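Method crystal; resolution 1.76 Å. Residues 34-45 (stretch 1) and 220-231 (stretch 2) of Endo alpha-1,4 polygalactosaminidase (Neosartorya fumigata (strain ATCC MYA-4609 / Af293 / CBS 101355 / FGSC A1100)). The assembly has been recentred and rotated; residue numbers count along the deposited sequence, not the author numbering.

Stretch 1 (34-45) WQPAVGTKWQIE
Stretch 2 (220-231) FPQNGKPVFHIE

Touching residues of 34-45 and 220-231 lie at least 183 positions apart in one chain, and the stretches bury 621 Å² between them. No direct hydrogen bond joins them; the contact is mostly apolar packing, with one water bridging the backbones.

Stretch 1 runs as loop through a type II turn, A37 to T40, and then as strand from W42. Stretch 2 leaves a weakly bonded helix near 220-222, turns through G224, and becomes strand at 227-231. The two strands run at 54° between their N-to-C directions, and their axes approach to 8.6 Å. The CA atoms of V38 and P226 are 4.2 Å apart, those of W42 and F228 7.3 Å, and those of I44 and I230 9.0 Å. The stretches therefore diverge toward their C-terminal ends, and large side chains fill the widening gap.

W42 and F228 provide the largest buried areas. Both point their CA-to-CB bonds toward the other stretch. W42 has phi/psi -137/168, chi1 74° (p) and chi2 -50°. F228 has phi/psi -86/104, chi1 -63° (m) and chi2 -58°. The W42 rotamer lays the indole against F228 CB, which the F228 backbone holds over one face, 3.4 Å from the centroid of the W42 six-membered ring and 11° off its normal, a CH-pi contact. The F228 rotamer then sets its ring oblique to the W42 five-membered ring, with centroids 4.9 Å apart and planes at 44°. T40 O lies at the edge of the F228 ring, 3.7 Å from F228 CE1.

I230 starts sideways, but chi1 -48° (m) and chi2 170° (t) bring its end nearer. Its CG1 sits at the indole edge, 3.6 Å from W42 CZ2. I44 points toward stretch 2 with an extended side chain, chi1 175° and chi2 167° (both t). Its CD1 reaches I230 CD1 at 4.1 Å. Isoleucine suits this wider end: it is apolar and beta-branched, a shape common in strands, and its CD1 extends far enough for the two side chains to meet.

At the narrow end the side chains are compact. P36 and P226, both C-gamma endo, meet CG to CG at 3.9 Å. P36 CG also lies at the F228 ring edge, 4.3 Å from F228 CZ. V38, chi1 171° (t), sends CG2 to 3.4 Å from G224 C and CG1 to 3.9 Å from P221 CB. G224 has phi/psi 77/19, and positive phi favours glycine.

The turn has V38 at -53/137 and G39 at 86/1. A CB on G39 would jam against the carbonyl O of V38, so glycine fits. T40 N donates to A37 O at 3.2 Å. T40, chi1 -63° (m), also donates from OG1 to A37 O at 2.8 Å, reinforcing the turn. The water accepts from G39 N at 2.9 Å and from V227 N at 3.2 Å.

Q35, chi1 175° (t) and chi2 60° (p), folds its amide back so that NE2 donates to P36 O at 3.0 Å. This sets Q35 OE1 3.7 Å from K225 CG. K225 points its CA-to-CB bond away from stretch 1.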

# COMPACT_ATOMS: atom_id res chain seq x y z
N TRP A 34 -3.99 15.53 5.75
CA TRP A 34 -4.91 14.94 4.77
C TRP A 34 -5.47 13.63 5.32
O TRP A 34 -4.75 12.63 5.41
CB TRP A 34 -4.24 14.71 3.42
CG TRP A 34 -5.11 13.91 2.49
CD1 TRP A 34 -6.43 14.12 2.22
CD2 TRP A 34 -4.72 12.77 1.71
NE1 TRP A 34 -6.89 13.18 1.32
CE2 TRP A 34 -5.86 12.34 0.99
CE3 TRP A 34 -3.52 12.07 1.54
CZ2 TRP A 34 -5.84 11.25 0.13
CZ3 TRP A 34 -3.49 10.98 0.67
CH2 TRP A 34 -4.65 10.58 -0.02
N GLN A 35 -6.75 13.64 5.67
CA GLN A 35 -7.47 12.43 6.07
C GLN A 35 -8.59 12.17 5.07
O GLN A 35 -9.67 12.76 5.18
CB GLN A 35 -8.04 12.55 7.48
CG GLN A 35 -8.91 11.37 7.90
CD GLN A 35 -8.15 10.04 7.87
OE1 GLN A 35 -7.32 9.78 8.75
NE2 GLN A 35 -8.45 9.20 6.87
N PRO A 36 -8.38 11.30 4.08
CA PRO A 36 -9.44 11.02 3.11
C PRO A 36 -10.67 10.41 3.77
O PRO A 36 -10.59 9.75 4.81
CB PRO A 36 -8.78 10.04 2.13
CG PRO A 36 -7.68 9.37 2.96
CD PRO A 36 -7.17 10.49 3.84
N ALA A 37 -11.83 10.64 3.16
CA ALA A 37 -13.08 10.19 3.76
C ALA A 37 -13.30 8.71 3.49
O ALA A 37 -12.81 8.15 2.50
CB ALA A 37 -14.26 11.00 3.22
N VAL A 38 -14.02 8.06 4.41
CA VAL A 38 -14.51 6.71 4.16
C VAL A 38 -15.26 6.68 2.84
O VAL A 38 -16.05 7.59 2.54
CB VAL A 38 -15.40 6.24 5.32
CG1 VAL A 38 -16.09 4.92 4.97
CG2 VAL A 38 -14.59 6.09 6.61
N GLY A 39 -15.02 5.65 2.04
CA GLY A 39 -15.73 5.49 0.79
C GLY A 39 -15.13 6.22 -0.40
O GLY A 39 -15.69 6.12 -1.51
N THR A 40 -14.02 6.93 -0.23
CA THR A 40 -13.45 7.67 -1.35
C THR A 40 -13.03 6.71 -2.45
O THR A 40 -12.33 5.73 -2.20
CB THR A 40 -12.26 8.51 -0.89
OG1 THR A 40 -12.70 9.49 0.07
CG2 THR A 40 -11.64 9.23 -2.08
N LYS A 41 -13.47 7.00 -3.68
CA LYS A 41 -13.13 6.17 -4.82
C LYS A 41 -11.65 6.33 -5.17
O LYS A 41 -11.11 7.44 -5.16
CB LYS A 41 -13.99 6.55 -6.02
CG LYS A 41 -13.82 5.65 -7.23
CD LYS A 41 -14.80 6.10 -8.33
CE LYS A 41 -14.60 5.34 -9.63
NZ LYS A 41 -15.56 5.82 -10.68
N TRP A 42 -11.00 5.21 -5.50
CA TRP A 42 -9.58 5.24 -5.79
C TRP A 42 -9.27 4.39 -7.01
O TRP A 42 -10.11 3.63 -7.52
CB TRP A 42 -8.73 4.79 -4.59
CG TRP A 42 -8.72 3.30 -4.29
CD1 TRP A 42 -9.81 2.48 -4.16
CD2 TRP A 42 -7.57 2.49 -4.01
NE1 TRP A 42 -9.40 1.20 -3.85
CE2 TRP A 42 -8.03 1.18 -3.76
CE3 TRP A 42 -6.19 2.75 -3.96
CZ2 TRP A 42 -7.17 0.12 -3.46
CZ3 TRP A 42 -5.32 1.69 -3.66
CH2 TRP A 42 -5.82 0.39 -3.41
N GLN A 43 -8.05 4.56 -7.49
CA GLN A 43 -7.44 3.74 -8.53
C GLN A 43 -6.03 3.43 -8.06
O GLN A 43 -5.42 4.23 -7.35
CB GLN A 43 -7.45 4.48 -9.89
CG GLN A 43 -6.42 4.03 -10.95
CD GLN A 43 -6.71 2.66 -11.57
OE1 GLN A 43 -7.07 1.71 -10.88
NE2 GLN A 43 -6.55 2.56 -12.88
N ILE A 44 -5.52 2.26 -8.43
CA ILE A 44 -4.15 1.89 -8.14
C ILE A 44 -3.53 1.33 -9.41
O ILE A 44 -4.17 0.55 -10.13
CB ILE A 44 -4.04 0.88 -6.98
CG1 ILE A 44 -2.58 0.43 -6.80
CG2 ILE A 44 -4.98 -0.32 -7.17
CD1 ILE A 44 -2.30 -0.33 -5.48
N GLU A 45 -2.31 1.76 -9.71
CA GLU A 45 -1.62 1.28 -10.92
C GLU A 45 -0.14 1.29 -10.58
O GLU A 45 0.46 2.36 -10.46
CB GLU A 45 -1.92 2.15 -12.13
CG GLU A 45 -1.50 1.51 -13.46
CD GLU A 45 -0.01 1.64 -13.72
OE1 GLU A 45 0.47 2.79 -13.85
OE2 GLU A 45 0.68 0.60 -13.76
N PHE A 220 -11.26 0.22 10.47
CA PHE A 220 -10.82 1.51 9.92
C PHE A 220 -12.01 2.42 9.66
O PHE A 220 -12.05 3.53 10.22
CB PHE A 220 -9.94 1.29 8.69
CG PHE A 220 -8.52 0.94 9.01
CD1 PHE A 220 -8.15 -0.38 9.24
CD2 PHE A 220 -7.55 1.94 9.11
CE1 PHE A 220 -6.84 -0.71 9.55
CE2 PHE A 220 -6.22 1.61 9.41
CZ PHE A 220 -5.87 0.29 9.63
N PRO A 221 -13.01 2.03 8.85
CA PRO A 221 -14.16 2.93 8.67
C PRO A 221 -14.97 3.15 9.93
O PRO A 221 -15.57 4.22 10.09
CB PRO A 221 -14.98 2.25 7.56
CG PRO A 221 -14.51 0.84 7.53
CD PRO A 221 -13.08 0.88 7.92
N GLN A 222 -14.99 2.17 10.84
CA GLN A 222 -15.62 2.40 12.14
C GLN A 222 -14.95 3.54 12.89
O GLN A 222 -15.58 4.16 13.75
CB GLN A 222 -15.59 1.11 12.97
CG GLN A 222 -16.48 -0.00 12.40
CD GLN A 222 -16.23 -1.38 13.00
OE1 GLN A 222 -15.40 -1.55 13.90
NE2 GLN A 222 -16.96 -2.38 12.51
N ASN A 223 -13.69 3.85 12.57
CA ASN A 223 -12.99 5.00 13.12
C ASN A 223 -12.79 6.11 12.08
O ASN A 223 -11.87 6.92 12.21
CB ASN A 223 -11.65 4.57 13.71
CG ASN A 223 -11.82 3.74 14.96
OD1 ASN A 223 -11.84 4.28 16.07
ND2 ASN A 223 -11.98 2.44 14.79
N GLY A 224 -13.63 6.15 11.05
CA GLY A 224 -13.58 7.24 10.10
C GLY A 224 -12.46 7.17 9.08
O GLY A 224 -12.13 8.20 8.48
N LYS A 225 -11.88 6.00 8.86
CA LYS A 225 -10.78 5.91 7.93
C LYS A 225 -11.10 4.89 6.84
O LYS A 225 -11.71 3.86 7.11
CB LYS A 225 -9.48 5.52 8.67
CG LYS A 225 -9.01 6.64 9.63
CD LYS A 225 -7.97 6.15 10.64
CE LYS A 225 -7.55 7.29 11.56
NZ LYS A 225 -6.46 6.84 12.50
N PRO A 226 -10.74 5.18 5.59
CA PRO A 226 -11.14 4.29 4.49
C PRO A 226 -10.32 3.02 4.46
O PRO A 226 -9.22 2.94 5.02
CB PRO A 226 -10.90 5.15 3.24
CG PRO A 226 -9.90 6.18 3.65
CD PRO A 226 -10.13 6.43 5.11
N VAL A 227 -10.89 1.99 3.84
CA VAL A 227 -10.15 0.80 3.44
C VAL A 227 -10.08 0.83 1.92
O VAL A 227 -11.11 0.73 1.24
CB VAL A 227 -10.80 -0.51 3.91
CG1 VAL A 227 -9.98 -1.69 3.36
CG2 VAL A 227 -10.90 -0.55 5.42
N PHE A 228 -8.87 0.97 1.40
CA PHE A 228 -8.64 0.90 -0.04
C PHE A 228 -8.46 -0.58 -0.37
O PHE A 228 -7.43 -1.18 -0.08
CB PHE A 228 -7.45 1.78 -0.41
CG PHE A 228 -7.72 3.23 -0.12
CD1 PHE A 228 -8.81 3.86 -0.72
CD2 PHE A 228 -6.92 3.95 0.76
CE1 PHE A 228 -9.10 5.21 -0.45
CE2 PHE A 228 -7.20 5.30 1.02
CZ PHE A 228 -8.29 5.92 0.42
N HIS A 229 -9.51 -1.16 -0.95
CA HIS A 229 -9.71 -2.61 -0.95
C HIS A 229 -9.56 -3.16 -2.36
O HIS A 229 -10.24 -2.70 -3.29
CB HIS A 229 -11.10 -2.92 -0.38
CG HIS A 229 -11.54 -4.33 -0.58
ND1 HIS A 229 -12.77 -4.65 -1.12
CD2 HIS A 229 -10.93 -5.51 -0.31
CE1 HIS A 229 -12.89 -5.96 -1.18
NE2 HIS A 229 -11.79 -6.51 -0.70
N ILE A 230 -8.68 -4.15 -2.53
CA ILE A 230 -8.41 -4.77 -3.82
C ILE A 230 -8.86 -6.22 -3.79
O ILE A 230 -8.59 -6.94 -2.83
CB ILE A 230 -6.90 -4.72 -4.18
CG1 ILE A 230 -6.31 -3.33 -3.97
CG2 ILE A 230 -6.68 -5.19 -5.61
CD1 ILE A 230 -4.78 -3.33 -4.09
N GLU A 231 -9.55 -6.66 -4.85
CA GLU A 231 -9.77 -8.08 -5.08
C GLU A 231 -9.27 -8.44 -6.47
O GLU A 231 -9.26 -7.60 -7.38
CB GLU A 231 -11.25 -8.48 -4.94
CG GLU A 231 -11.83 -8.28 -3.52
CD GLU A 231 -11.37 -9.33 -2.51
OE1 GLU A 231 -11.09 -10.48 -2.93
OE2 GLU A 231 -11.32 -9.02 -1.30
O HOH W 1 -13.41 3.28 2.40